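Local coordinates for DUF5624 domain-containing protein (Legionella pneumophila subsp. pneumophila, PDB 4JX2) that is of unknown function but is probably secreted and forms a two-fold symmetric pair in the crystal, each chain lending its N-terminal segment to the other, at the interface of chains A and B. Residues are numbered along the deposited sequence; one frame, centred on the assembly and turned at random. Chains: chain A/B, hypothetical protein.

The interface of chains A and B. Residues chain A 111-112, 114-115; chain B 30, 34-35, 38.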
loop_
_atom_site.group_PDB
_atom_site.type_symbol
_atom_site.label_atom_id
_atom_site.label_comp_id
_atom_site.label_asym_id
_atom_site.label_seq_id
_atom_site.Cartn_x
_atom_site.Cartn_y
_atom_site.Cartn_z
ATOM N N THR A 111 15.072 18.064 13.587
ATOM C CA THR A 111 14.101 18.797 14.390
ATOM C C THR A 111 14.218 20.272 14.056
ATOM O O THR A 111 13.205 20.892 13.732
ATOM C CB THR A 111 14.339 18.494 15.876
ATOM O OG1 THR A 111 14.147 17.093 16.081
ATOM C CG2 THR A 111 13.419 19.280 16.803
ATOM N N GLU A 112 15.461 20.801 14.062
ATOM C CA GLU A 112 15.804 22.195 13.776
ATOM C C GLU A 112 15.235 22.648 12.430
ATOM O O GLU A 112 14.459 23.609 12.387
ATOM C CB GLU A 112 17.333 22.401 13.801
ATOM C CG GLU A 112 17.994 22.143 15.148
ATOM C CD GLU A 112 18.457 20.728 15.455
ATOM O OE1 GLU A 112 17.825 19.758 14.978
ATOM O OE2 GLU A 112 19.432 20.587 16.228
ATOM N N THR A 114 13.097 20.836 10.324
ATOM C CA THR A 114 11.675 20.482 10.169
ATOM C C THR A 114 10.787 21.533 10.852
ATOM O O THR A 114 9.763 21.891 10.280
ATOM C CB THR A 114 11.413 19.052 10.686
ATOM O OG1 THR A 114 12.216 18.158 9.913
ATOM C CG2 THR A 114 9.965 18.626 10.583
ATOM N N ALA A 115 11.201 22.038 12.036
ATOM C CA ALA A 115 10.499 23.065 12.795
ATOM C C ALA A 115 10.274 24.320 11.947
ATOM O O ALA A 115 9.184 24.884 11.974
ATOM C CB ALA A 115 11.280 23.415 14.072
ATOM N N THR B 30 20.231 19.422 20.500
ATOM C CA THR B 30 19.260 20.301 19.860
ATOM C C THR B 30 18.717 21.319 20.897
ATOM O O THR B 30 18.164 20.904 21.932
ATOM C CB THR B 30 18.113 19.476 19.229
ATOM O OG1 THR B 30 18.606 18.819 18.070
ATOM C CG2 THR B 30 16.912 20.325 18.850
ATOM N N PHE B 34 14.039 24.928 19.486
ATOM C CA PHE B 34 13.707 24.170 18.277
ATOM C C PHE B 34 12.645 23.102 18.564
ATOM O O PHE B 34 11.698 22.970 17.798
ATOM C CB PHE B 34 14.959 23.549 17.631
ATOM C CG PHE B 34 15.728 24.534 16.787
ATOM C CD1 PHE B 34 15.202 25.006 15.585
ATOM C CD2 PHE B 34 16.974 25.005 17.195
ATOM C CE1 PHE B 34 15.932 25.899 14.783
ATOM C CE2 PHE B 34 17.691 25.917 16.408
ATOM C CZ PHE B 34 17.172 26.353 15.203
ATOM N N TRP B 35 12.776 22.375 19.675
ATOM C CA TRP B 35 11.792 21.370 20.053
ATOM C C TRP B 35 10.432 22.029 20.315
ATOM O O TRP B 35 9.410 21.526 19.850
ATOM C CB TRP B 35 12.263 20.604 21.285
ATOM C CG TRP B 35 13.169 19.454 20.984
ATOM C CD1 TRP B 35 14.466 19.296 21.385
ATOM C CD2 TRP B 35 12.816 18.257 20.286
ATOM N NE1 TRP B 35 14.935 18.067 20.997
ATOM C CE2 TRP B 35 13.943 17.408 20.315
ATOM C CE3 TRP B 35 11.650 17.817 19.628
ATOM C CZ2 TRP B 35 13.931 16.143 19.734
ATOM C CZ3 TRP B 35 11.645 16.562 19.056
ATOM C CH2 TRP B 35 12.770 15.735 19.129
ATOM N N TYR B 38 8.984 22.842 17.032
ATOM C CA TYR B 38 8.634 21.561 16.398
ATOM C C TYR B 38 7.271 21.016 16.921
ATOM O O TYR B 38 6.373 20.707 16.130
ATOM C CB TYR B 38 9.742 20.513 16.643
ATOM C CG TYR B 38 9.485 19.199 15.940
ATOM C CD1 TYR B 38 9.737 19.054 14.580
ATOM C CD2 TYR B 38 8.974 18.105 16.629
ATOM C CE1 TYR B 38 9.466 17.861 13.918
ATOM C CE2 TYR B 38 8.674 16.913 15.970
ATOM C CZ TYR B 38 8.932 16.794 14.614
ATOM O OH TYR B 38 8.700 15.618 13.943
#
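A:Thr111 sets its methyl on the indole of B:Trp35, in the well-packed part of the contact. CG2 sits over one face of the six-membered ring, 3.7 Å from its centroid and displaced toward the rim, a CH-pi contact. CG2 lies anti to the backbone N, which points the methyl toward the partner helix, where it also meets the CB of B:Tyr38, while the hydroxyl lies over the far part of the indole, OG1 3.6 Å from CH2 of B:Trp35. Of the residues here, A:Thr111 loses the largest surface to the other chain, 88 Å².

Next along the helix, A:Glu112 lays its aliphatic stem across B:Phe34. CG stands over the ring face, 3.7 Å from the centroid, and the backbone joins in, with CA 3.4 Å from CD1 of B:Phe34. The chain then bends at chi2 (89°), which carries the carboxylate past the phenyl to B:Thr30. There the hydroxyl OG1 donates a hydrogen bond to OE2 of A:Glu112 at 2.7 Å, reaching the oxygen from above the carboxylate plane, 46° out of it. That bond ties the loop ahead of the B helix to chain A.

The other end is looser. A:Thr114 brings CG2 to the edge of the B:Tyr38 ring, in its plane, 3.5 Å from CE1, and hides little surface. The phenol swings toward it because CG is anti to the backbone N (chi1 -176°). A:Ala115 turns its CB toward the B helix, 3.8 Å from the carbonyl O of B:Phe34.

A twin patch exists with the chains exchanged, consistent with a dimer, though the crystal alone does not establish one in solution. The patch joins helix 110-117 of chain A to helix 32-39 of chain B, near the N-terminus of the modelled B chain, which reaches over onto its partner.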